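Local coordinates for B-type Cna protein (Enterococcus faecium, PDB 6FWY) that is a cell-wall-anchored surface protein of unknown function whose thioester domain, as in related Gram-positive surface proteins, may attach covalently to host targets, at residues V109-V112 and N116-V119; R26-M29 and P33-W36; D22-V27 and A131-R136. One frame throughout, in Å; residues are numbered along the deposited sequence.

Contact 1: residues V109-V112 and N116-V119; sequences VSWV and NFKV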
ATOM      1  N   VAL A 109      18.462  -3.688   2.842  1.00 31.41           N
ATOM      2  CA  VAL A 109      17.746  -2.497   2.352  1.00 31.61           C
ATOM      3  C   VAL A 109      16.939  -1.826   3.477  1.00 31.28           C
ATOM      4  O   VAL A 109      17.046  -0.616   3.682  1.00 31.25           O
ATOM      5  CB  VAL A 109      16.810  -2.822   1.160  1.00 31.95           C
ATOM      6  CG1 VAL A 109      15.934  -1.624   0.783  1.00 32.23           C
ATOM      7  CG2 VAL A 109      17.641  -3.259  -0.024  1.00 32.52           C
ATOM      8  N   SER A 110      16.160  -2.605   4.204  1.00 29.75           N
ATOM      9  CA  SER A 110      15.407  -2.063   5.336  1.00 30.01           C
ATOM     10  C   SER A 110      16.289  -1.295   6.347  1.00 29.48           C
ATOM     11  O   SER A 110      15.946  -0.195   6.767  1.00 28.36           O
ATOM     12  CB  SER A 110      14.641  -3.177   6.058  1.00 29.58           C
ATOM     13  OG  SER A 110      13.819  -2.645   7.075  1.00 30.21           O
ATOM     14  N   TRP A 111      17.417  -1.890   6.723  1.00 29.59           N
ATOM     15  CA  TRP A 111      18.329  -1.271   7.687  1.00 30.20           C
ATOM     16  C   TRP A 111      18.880   0.067   7.175  1.00 30.38           C
ATOM     17  O   TRP A 111      18.939   1.033   7.915  1.00 31.16           O
ATOM     18  CB  TRP A 111      19.483  -2.212   8.046  1.00 29.99           C
ATOM     19  CG  TRP A 111      19.162  -3.308   9.051  1.00 30.27           C
ATOM     20  CD1 TRP A 111      18.307  -3.230  10.127  1.00 29.75           C
ATOM     21  CD2 TRP A 111      19.733  -4.615   9.099  1.00 29.97           C
ATOM     22  NE1 TRP A 111      18.329  -4.393  10.828  1.00 29.55           N
ATOM     23  CE2 TRP A 111      19.181  -5.269  10.221  1.00 30.24           C
ATOM     24  CE3 TRP A 111      20.644  -5.303   8.299  1.00 29.73           C
ATOM     25  CZ2 TRP A 111      19.508  -6.587  10.559  1.00 30.84           C
ATOM     26  CZ3 TRP A 111      20.992  -6.600   8.646  1.00 30.32           C
ATOM     27  CH2 TRP A 111      20.425  -7.232   9.752  1.00 31.10           C
ATOM     28  N   VAL A 112      19.256   0.100   5.899  1.00 30.79           N
ATOM     29  CA  VAL A 112      19.773   1.308   5.254  1.00 31.18           C
ATOM     30  C   VAL A 112      18.690   2.373   5.135  1.00 31.32           C
ATOM     31  O   VAL A 112      18.901   3.505   5.523  1.00 30.96           O
ATOM     32  CB  VAL A 112      20.386   0.982   3.879  1.00 31.72           C
ATOM     33  CG1 VAL A 112      20.788   2.255   3.126  1.00 32.82           C
ATOM     34  CG2 VAL A 112      21.604   0.081   4.065  1.00 31.62           C
ATOM     35  N   ASN A 116      20.107   3.119   9.777  1.00 31.08           N
ATOM     36  CA  ASN A 116      20.953   2.450  10.760  1.00 31.17           C
ATOM     37  C   ASN A 116      22.470   2.604  10.425  1.00 31.62           C
ATOM     38  O   ASN A 116      23.303   2.687  11.311  1.00 29.85           O
ATOM     39  CB  ASN A 116      20.625   0.975  10.826  1.00 30.91           C
ATOM     40  CG  ASN A 116      19.224   0.696  11.328  1.00 31.34           C
ATOM     41  OD1 ASN A 116      18.781  -0.399  11.134  1.00 32.21           O
ATOM     42  ND2 ASN A 116      18.467   1.688  11.757  1.00 31.67           N
ATOM     43  N   PHE A 117      22.756   2.583   9.125  1.00 31.20           N
ATOM     44  CA  PHE A 117      24.046   2.846   8.558  1.00 32.49           C
ATOM     45  C   PHE A 117      23.909   3.205   7.072  1.00 32.98           C
ATOM     46  O   PHE A 117      22.888   2.907   6.411  1.00 32.43           O
ATOM     47  CB  PHE A 117      24.973   1.642   8.733  1.00 31.72           C
ATOM     48  CG  PHE A 117      24.319   0.321   8.450  1.00 30.86           C
ATOM     49  CD1 PHE A 117      24.254  -0.191   7.157  1.00 30.28           C
ATOM     50  CD2 PHE A 117      23.760  -0.424   9.497  1.00 30.60           C
ATOM     51  CE1 PHE A 117      23.649  -1.414   6.915  1.00 30.06           C
ATOM     52  CE2 PHE A 117      23.188  -1.656   9.268  1.00 29.30           C
ATOM     53  CZ  PHE A 117      23.131  -2.145   7.967  1.00 28.97           C
ATOM     54  N   LYS A 118      24.954   3.862   6.576  1.00 33.87           N
ATOM     55  CA  LYS A 118      25.077   4.220   5.166  1.00 34.16           C
ATOM     56  C   LYS A 118      25.653   3.042   4.376  1.00 33.35           C
ATOM     57  O   LYS A 118      26.262   2.126   4.964  1.00 31.85           O
ATOM     58  CB  LYS A 118      25.994   5.451   5.021  1.00 35.93           C
ATOM     59  CG  LYS A 118      25.426   6.710   5.680  1.00 37.02           C
ATOM     60  CD  LYS A 118      26.356   7.924   5.475  1.00 37.51           C
ATOM     61  CE  LYS A 118      27.378   7.947   6.584  1.00 38.15           C
ATOM     62  NZ  LYS A 118      28.507   8.914   6.404  1.00 39.66           N
ATOM     63  N   VAL A 119      25.468   3.080   3.051  1.00 33.99           N
ATOM     64  CA  VAL A 119      25.996   2.057   2.146  1.00 34.54           C
ATOM     65  C   VAL A 119      27.536   2.010   2.200  1.00 35.33           C
ATOM     66  O   VAL A 119      28.118   0.927   2.137  1.00 35.82           O
ATOM     67  CB  VAL A 119      25.471   2.261   0.694  1.00 35.38           C
ATOM     68  CG1 VAL A 119      26.214   1.396  -0.325  1.00 35.78           C
ATOM     69  CG2 VAL A 119      23.956   1.987   0.612  1.00 35.21           C
TER
HETATM   70  O   HOH W   1      21.350   4.918   5.655  1.00 31.75           O

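Contact 2: residues R26-M29 and P33-W36; sequences RVNM and PNEW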
ATOM      1  N   ARG A  26      29.178  -7.360   6.897  1.00 32.23           N
ATOM      2  CA  ARG A  26      29.420  -6.725   8.188  1.00 32.04           C
ATOM      3  C   ARG A  26      29.315  -5.227   7.954  1.00 32.24           C
ATOM      4  O   ARG A  26      29.210  -4.791   6.810  1.00 32.42           O
ATOM      5  CB  ARG A  26      30.795  -7.128   8.741  1.00 31.97           C
ATOM      6  CG  ARG A  26      30.891  -8.613   9.038  1.00 32.44           C
ATOM      7  CD  ARG A  26      32.288  -9.092   9.305  1.00 32.22           C
ATOM      8  NE  ARG A  26      33.099  -9.121   8.091  1.00 32.44           N
ATOM      9  CZ  ARG A  26      34.433  -9.253   8.072  1.00 32.07           C
ATOM     10  NH1 ARG A  26      35.110  -9.395   9.192  1.00 31.30           N
ATOM     11  NH2 ARG A  26      35.077  -9.266   6.914  1.00 32.01           N
ATOM     12  N   VAL A  27      29.332  -4.450   9.033  1.00 31.89           N
ATOM     13  CA  VAL A  27      29.241  -3.004   8.937  1.00 31.57           C
ATOM     14  C   VAL A  27      30.257  -2.349   9.866  1.00 32.27           C
ATOM     15  O   VAL A  27      30.285  -2.655  11.080  1.00 31.62           O
ATOM     16  CB  VAL A  27      27.847  -2.463   9.294  1.00 31.63           C
ATOM     17  CG1 VAL A  27      27.782  -0.954   9.121  1.00 31.53           C
ATOM     18  CG2 VAL A  27      26.757  -3.137   8.460  1.00 31.40           C
ATOM     19  N   ASN A  28      31.057  -1.442   9.287  1.00 31.10           N
ATOM     20  CA  ASN A  28      31.853  -0.504  10.057  1.00 31.73           C
ATOM     21  C   ASN A  28      30.932   0.510  10.720  1.00 32.44           C
ATOM     22  O   ASN A  28      30.455   1.455  10.107  1.00 31.43           O
ATOM     23  CB  ASN A  28      32.895   0.226   9.179  1.00 32.26           C
ATOM     24  CG  ASN A  28      33.943  -0.718   8.614  1.00 31.06           C
ATOM     25  OD1 ASN A  28      34.361  -1.665   9.271  1.00 29.90           O
ATOM     26  ND2 ASN A  28      34.351  -0.466   7.385  1.00 31.87           N
ATOM     27  N   MET A  29      30.647   0.254  11.985  1.00 33.75           N
ATOM     28  CA  MET A  29      29.833   1.113  12.799  1.00 34.83           C
ATOM     29  C   MET A  29      30.762   2.071  13.498  1.00 35.21           C
ATOM     30  O   MET A  29      31.931   1.750  13.676  1.00 35.75           O
ATOM     31  CB  MET A  29      29.065   0.266  13.822  1.00 34.95           C
ATOM     32  CG  MET A  29      27.908  -0.486  13.185  1.00 35.13           C
ATOM     33  SD  MET A  29      26.621   0.505  12.371  1.00 36.10           S
ATOM     34  CE  MET A  29      25.441   0.804  13.699  1.00 35.59           C
ATOM     35  N   PRO A  33      34.440  -1.542  14.155  1.00 34.81           N
ATOM     36  CA  PRO A  33      34.721  -2.021  12.815  1.00 34.13           C
ATOM     37  C   PRO A  33      34.232  -3.456  12.594  1.00 32.72           C
ATOM     38  O   PRO A  33      34.292  -4.263  13.512  1.00 31.95           O
ATOM     39  CB  PRO A  33      36.261  -1.930  12.695  1.00 35.37           C
ATOM     40  CG  PRO A  33      36.718  -1.181  13.895  1.00 36.44           C
ATOM     41  CD  PRO A  33      35.669  -1.353  14.939  1.00 35.81           C
ATOM     42  N   ASN A  34      33.769  -3.743  11.378  1.00 31.67           N
ATOM     43  CA  ASN A  34      33.407  -5.103  10.958  1.00 32.55           C
ATOM     44  C   ASN A  34      32.352  -5.772  11.878  1.00 32.49           C
ATOM     45  O   ASN A  34      32.377  -6.977  12.110  1.00 32.80           O
ATOM     46  CB  ASN A  34      34.663  -5.995  10.833  1.00 32.97           C
ATOM     47  CG  ASN A  34      35.580  -5.561   9.697  1.00 33.18           C
ATOM     48  OD1 ASN A  34      35.128  -5.193   8.633  1.00 32.78           O
ATOM     49  ND2 ASN A  34      36.894  -5.572   9.952  1.00 34.58           N
ATOM     50  N   GLU A  35      31.420  -4.971  12.393  1.00 32.43           N
ATOM     51  CA  GLU A  35      30.373  -5.459  13.284  1.00 33.22           C
ATOM     52  C   GLU A  35      29.399  -6.366  12.487  1.00 31.87           C
ATOM     53  O   GLU A  35      29.003  -6.028  11.371  1.00 30.07           O
ATOM     54  CB  GLU A  35      29.616  -4.285  13.887  1.00 33.95           C
ATOM     55  CG  GLU A  35      28.553  -4.682  14.883  1.00 35.25           C
ATOM     56  CD  GLU A  35      27.835  -3.504  15.519  1.00 36.21           C
ATOM     57  OE1 GLU A  35      28.509  -2.541  15.978  1.00 37.30           O
ATOM     58  OE2 GLU A  35      26.583  -3.564  15.625  1.00 37.51           O
ATOM     59  N   TRP A  36      29.057  -7.520  13.065  1.00 31.98           N
ATOM     60  CA  TRP A  36      28.132  -8.465  12.422  1.00 32.12           C
ATOM     61  C   TRP A  36      26.709  -7.914  12.483  1.00 30.70           C
ATOM     62  O   TRP A  36      26.338  -7.206  13.430  1.00 29.93           O
ATOM     63  CB  TRP A  36      28.165  -9.853  13.068  1.00 32.75           C
ATOM     64  CG  TRP A  36      29.409 -10.653  12.819  1.00 33.23           C
ATOM     65  CD1 TRP A  36      30.670 -10.174  12.491  1.00 33.65           C
ATOM     66  CD2 TRP A  36      29.553 -12.065  12.965  1.00 34.06           C
ATOM     67  NE1 TRP A  36      31.560 -11.210  12.404  1.00 33.62           N
ATOM     68  CE2 TRP A  36      30.908 -12.383  12.684  1.00 34.36           C
ATOM     69  CE3 TRP A  36      28.670 -13.103  13.290  1.00 34.57           C
ATOM     70  CZ2 TRP A  36      31.391 -13.702  12.715  1.00 35.13           C
ATOM     71  CZ3 TRP A  36      29.156 -14.415  13.317  1.00 35.37           C
ATOM     72  CH2 TRP A  36      30.514 -14.698  13.030  1.00 35.64           C
TER

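Contact 3: residues D22-V27 and A131-R136; sequences DGYIRV and AAETAR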
ATOM      1  N   ASP A  22      23.657 -15.415  10.496  1.00 36.08           N
ATOM      2  CA  ASP A  22      24.667 -14.536  11.076  1.00 34.93           C
ATOM      3  C   ASP A  22      25.028 -13.375  10.137  1.00 34.58           C
ATOM      4  O   ASP A  22      25.830 -12.486  10.511  1.00 34.40           O
ATOM      5  CB  ASP A  22      25.910 -15.357  11.495  1.00 36.71           C
ATOM      6  CG  ASP A  22      26.467 -16.232  10.385  1.00 38.03           C
ATOM      7  OD1 ASP A  22      26.019 -16.140   9.218  1.00 39.38           O
ATOM      8  OD2 ASP A  22      27.346 -17.052  10.684  1.00 40.23           O
ATOM      9  N   GLY A  23      24.491 -13.379   8.916  1.00 33.53           N
ATOM     10  CA  GLY A  23      24.682 -12.280   7.976  1.00 32.74           C
ATOM     11  C   GLY A  23      25.720 -12.615   6.947  1.00 32.71           C
ATOM     12  O   GLY A  23      26.624 -13.406   7.208  1.00 33.91           O
ATOM     13  N   TYR A  24      25.573 -12.025   5.765  1.00 32.22           N
ATOM     14  CA  TYR A  24      26.507 -12.194   4.643  1.00 33.29           C
ATOM     15  C   TYR A  24      27.456 -11.001   4.453  1.00 32.28           C
ATOM     16  O   TYR A  24      28.282 -11.011   3.548  1.00 32.65           O
ATOM     17  CB  TYR A  24      25.697 -12.377   3.364  1.00 34.02           C
ATOM     18  CG  TYR A  24      24.908 -13.643   3.378  1.00 35.33           C
ATOM     19  CD1 TYR A  24      23.637 -13.675   3.931  1.00 34.83           C
ATOM     20  CD2 TYR A  24      25.439 -14.818   2.854  1.00 36.53           C
ATOM     21  CE1 TYR A  24      22.914 -14.854   3.969  1.00 36.25           C
ATOM     22  CE2 TYR A  24      24.709 -15.989   2.864  1.00 37.27           C
ATOM     23  CZ  TYR A  24      23.445 -15.989   3.410  1.00 37.28           C
ATOM     24  OH  TYR A  24      22.751 -17.163   3.428  1.00 39.03           O
ATOM     25  N   ILE A  25      27.290  -9.993   5.303  1.00 31.48           N
ATOM     26  CA  ILE A  25      28.041  -8.754   5.293  1.00 31.72           C
ATOM     27  C   ILE A  25      28.328  -8.365   6.733  1.00 31.59           C
ATOM     28  O   ILE A  25      27.793  -8.948   7.660  1.00 32.28           O
ATOM     29  CB  ILE A  25      27.278  -7.601   4.560  1.00 31.30           C
ATOM     30  CG1 ILE A  25      25.966  -7.222   5.250  1.00 30.78           C
ATOM     31  CG2 ILE A  25      27.001  -7.973   3.100  1.00 32.00           C
ATOM     32  CD1 ILE A  25      26.050  -6.171   6.332  1.00 30.50           C
ATOM     33  N   ARG A  26      29.178  -7.360   6.897  1.00 32.23           N
ATOM     34  CA  ARG A  26      29.420  -6.725   8.188  1.00 32.04           C
ATOM     35  C   ARG A  26      29.315  -5.227   7.954  1.00 32.24           C
ATOM     36  O   ARG A  26      29.210  -4.791   6.810  1.00 32.42           O
ATOM     37  CB  ARG A  26      30.795  -7.128   8.741  1.00 31.97           C
ATOM     38  CG  ARG A  26      30.891  -8.613   9.038  1.00 32.44           C
ATOM     39  CD  ARG A  26      32.288  -9.092   9.305  1.00 32.22           C
ATOM     40  NE  ARG A  26      33.099  -9.121   8.091  1.00 32.44           N
ATOM     41  CZ  ARG A  26      34.433  -9.253   8.072  1.00 32.07           C
ATOM     42  NH1 ARG A  26      35.110  -9.395   9.192  1.00 31.30           N
ATOM     43  NH2 ARG A  26      35.077  -9.266   6.914  1.00 32.01           N
ATOM     44  N   VAL A  27      29.332  -4.450   9.033  1.00 31.89           N
ATOM     45  CA  VAL A  27      29.241  -3.004   8.937  1.00 31.57           C
ATOM     46  C   VAL A  27      30.257  -2.349   9.866  1.00 32.27           C
ATOM     47  O   VAL A  27      30.285  -2.655  11.080  1.00 31.62           O
ATOM     48  CB  VAL A  27      27.847  -2.463   9.294  1.00 31.63           C
ATOM     49  CG1 VAL A  27      27.782  -0.954   9.121  1.00 31.53           C
ATOM     50  CG2 VAL A  27      26.757  -3.137   8.460  1.00 31.40           C
ATOM     51  N   ALA A 131      32.739 -15.619  -0.863  1.00 40.78           N
ATOM     52  CA  ALA A 131      32.629 -14.407  -1.647  1.00 40.33           C
ATOM     53  C   ALA A 131      31.473 -14.453  -2.644  1.00 40.62           C
ATOM     54  O   ALA A 131      30.841 -13.431  -2.886  1.00 40.18           O
ATOM     55  CB  ALA A 131      33.933 -14.138  -2.375  1.00 40.91           C
ATOM     56  N   ALA A 132      31.199 -15.625  -3.216  1.00 42.25           N
ATOM     57  CA  ALA A 132      30.097 -15.794  -4.186  1.00 42.63           C
ATOM     58  C   ALA A 132      28.730 -15.633  -3.527  1.00 42.06           C
ATOM     59  O   ALA A 132      27.838 -14.996  -4.104  1.00 42.42           O
ATOM     60  CB  ALA A 132      30.201 -17.132  -4.908  1.00 44.34           C
ATOM     61  N   GLU A 133      28.572 -16.178  -2.313  1.00 41.49           N
ATOM     62  CA  GLU A 133      27.346 -15.977  -1.513  1.00 40.53           C
ATOM     63  C   GLU A 133      27.094 -14.488  -1.249  1.00 38.92           C
ATOM     64  O   GLU A 133      26.032 -13.951  -1.537  1.00 37.19           O
ATOM     65  CB  GLU A 133      27.421 -16.729  -0.177  1.00 40.70           C
ATOM     66  CG  GLU A 133      27.266 -18.242  -0.294  1.00 42.80           C
ATOM     67  CD  GLU A 133      27.356 -18.953   1.057  1.00 43.39           C
ATOM     68  OE1 GLU A 133      28.363 -18.789   1.790  1.00 43.70           O
ATOM     69  OE2 GLU A 133      26.425 -19.704   1.385  1.00 44.61           O
ATOM     70  N   THR A 134      28.122 -13.818  -0.715  1.00 38.13           N
ATOM     71  CA  THR A 134      28.021 -12.408  -0.381  1.00 36.33           C
ATOM     72  C   THR A 134      27.742 -11.571  -1.640  1.00 37.09           C
ATOM     73  O   THR A 134      26.924 -10.657  -1.584  1.00 36.38           O
ATOM     74  CB  THR A 134      29.284 -11.953   0.386  1.00 36.01           C
ATOM     75  OG1 THR A 134      29.278 -12.594   1.671  1.00 34.99           O
ATOM     76  CG2 THR A 134      29.361 -10.428   0.548  1.00 34.74           C
ATOM     77  N   ALA A 135      28.392 -11.907  -2.762  1.00 37.78           N
ATOM     78  CA  ALA A 135      28.196 -11.190  -4.030  1.00 38.68           C
ATOM     79  C   ALA A 135      26.764 -11.311  -4.605  1.00 38.84           C
ATOM     80  O   ALA A 135      26.236 -10.346  -5.172  1.00 38.88           O
ATOM     81  CB  ALA A 135      29.225 -11.649  -5.061  1.00 40.05           C
ATOM     82  N   ARG A 136      26.150 -12.483  -4.473  1.00 38.90           N
ATOM     83  CA  ARG A 136      24.727 -12.637  -4.818  1.00 39.33           C
ATOM     84  C   ARG A 136      23.857 -11.735  -3.936  1.00 37.68           C
ATOM     85  O   ARG A 136      22.972 -11.043  -4.432  1.00 36.74           O
ATOM     86  CB  ARG A 136      24.285 -14.096  -4.690  1.00 40.10           C
ATOM     87  CG  ARG A 136      24.809 -14.994  -5.795  1.00 41.98           C
ATOM     88  CD  ARG A 136      24.111 -16.338  -5.802  1.00 43.18           C
ATOM     89  NE  ARG A 136      24.344 -17.081  -4.563  1.00 43.03           N
ATOM     90  CZ  ARG A 136      25.318 -17.976  -4.362  1.00 43.33           C
ATOM     91  NH1 ARG A 136      26.200 -18.264  -5.312  1.00 44.45           N
ATOM     92  NH2 ARG A 136      25.422 -18.581  -3.176  1.00 42.65           N
TER
HETATM   93  O   HOH W   2      23.534 -18.744   1.496  1.00 40.09           O

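Contact 1: residues V109-V112 and N116-V119
Trp111, near the end of helix 99-113, holds on to the loop that follows through both its backbone and its side chain. Its carbonyl O accepts the N-H of Asn116 at 3.0 Å in a fairly straight bond (161°), so the chain folds back five residues on. The Asn116 amide stands obliquely to the indole, planes 47° apart, and brings OD1 to 3.0 Å from Trp111 CD1. The hydrogen bonds of the Asn116 side chain lie elsewhere: ND2 to Met53 O and, weakly, OD1 to Ser55 N. Trp111 CB meets Phe117 CZ at 3.6 Å. Phe117 CG sits between its own backbone N and carbonyl carbon (chi1 43°), which brings CE1 and CZ of the ring to Val112 CG2 and Trp111 CB. Next along the helix, Val112 divides its methyls: CG2 reaches Phe117 CE1 at 3.8 Å, while CG1 lies 4.1 Å from Val119 CG2. A water donates to Val112 O (2.8 Å) and Phe117 O (2.6 Å), tying the helix end to the loop. Around this turn, Val109, Val112 and Val119 lean on helix 131-150, Ser110 packs against helix 76-84, and Trp111 lies against strands 32-44 and 49-52, touching Cys52 in the latter.

Contact 2: residues R26-M29 and P33-W36
The Arg26 guanidinium and the Asn34 amide stack with their planes 18° apart, and Asn34 OD1 lies 4.1 Å above the centre of the guanidinium of Arg26. The arginine chain bends at chi3 (-72°), which carries the head over the asparagine, and Arg26 NH1 comes within 3.8 Å of Asn34 CB. NH2 is fixed from outside, by a hydrogen bond to Ser125 OG. The Trp36 indole is turned nearly perpendicular to the guanidinium, and it meets the aliphatic part of the arginine instead, Trp36 CD1 lying 3.7 Å from Arg26 CD; the ring of His126 meets this indole as well. Asn28 works differently. Its OD1 accepts the backbone N-H of Asn34 at 3.0 Å and so holds the corner at Pro33 and Asn34, where Asn34 takes left-handed backbone angles.

Val27 and Glu35 project to the face opposite Arg26 and Trp36. They form an antiparallel hydrogen-bonded pair: Val27 N to Glu35 O is 2.8 Å, whereas Glu35 N to Val27 O, at 2.9 Å, is bent to 138°. The extended Glu35 side chain crosses Met29 obliquely, OE1 resting 3.5 Å from Met29 CG. Its OE2 is close to Glu56 OE1, a like-charged neighbour that might raise the proton affinity of one of them. The pairing is that of a beta hairpin, strands 26-29 and 32-44, whose first strand also pairs with strand 122-123 on its other edge.

Contact 3: residues D22-V27 and A131-R136
Tyr24 and Thr134 mark the closest approach of the backbones, with CA atoms 5.3 Å apart, where a loop leading into strand 26-29 meets the first turns of helix 131-150. It is a loop-to-helix junction of the thioester domain, fixed by a helix side chain bonding to a loop carbonyl. The chain is extended from Ile25 onward, where it enters strand 26-29; of residues 22-27, Tyr24 and Ile25 touch residues 131-136, at Glu133 and Thr134.

Thr134 OG1 donates to Tyr24 O at 2.6 Å, arriving in the carbonyl plane on a lone pair. With chi1 at -68° the hydroxyl stands beside the backbone N of Thr134, and the methyl CG2 of Thr134 rests 3.2 Å from the same oxygen, Tyr24 O. This bond gives a buried peptide oxygen a partner. The Tyr24 ring crosses Glu133 at a slant, CD2 4.1 Å from Glu133 CB, with ring and carboxylate planes at 88°. Glu133 OE1 accepts from Thr130 N just ahead of the helix, which holds the carboxylate near the helix start; a bound tetraethylene glycol, probably from the crystallisation liquor, lies about 4 Å from the Glu133 side chain. Tyr24 and Ile25 also pack on helix 99-113. Beyond the ring, Tyr24 OH donates at 2.6 Å to a water, and that water in turn donates to Glu133 OE2 at 3.0 Å.

The three contacts form a continuous patch at one end of the chain. Contact 2 has its centre about 12 Å from those of both others, which are themselves about 15 Å apart. Strand 26-29 is the common thread: the segments of contacts 2 and 3 share Arg26 and Val27, though of the two contacts only contact 2 uses them as touching residues, and Val27 CG1 packs 3.8 Å from Phe117 CG of contact 1. Met29 CE adds a second touch, 3.7 Å from Asn116 O, and Trp36 CZ3 meets Asp22 CB at 3.8 Å between contacts 2 and 3. Contact 1 touches Cys52 through Trp111; judging from related domains, this cysteine probably supplies the thioester sulfur.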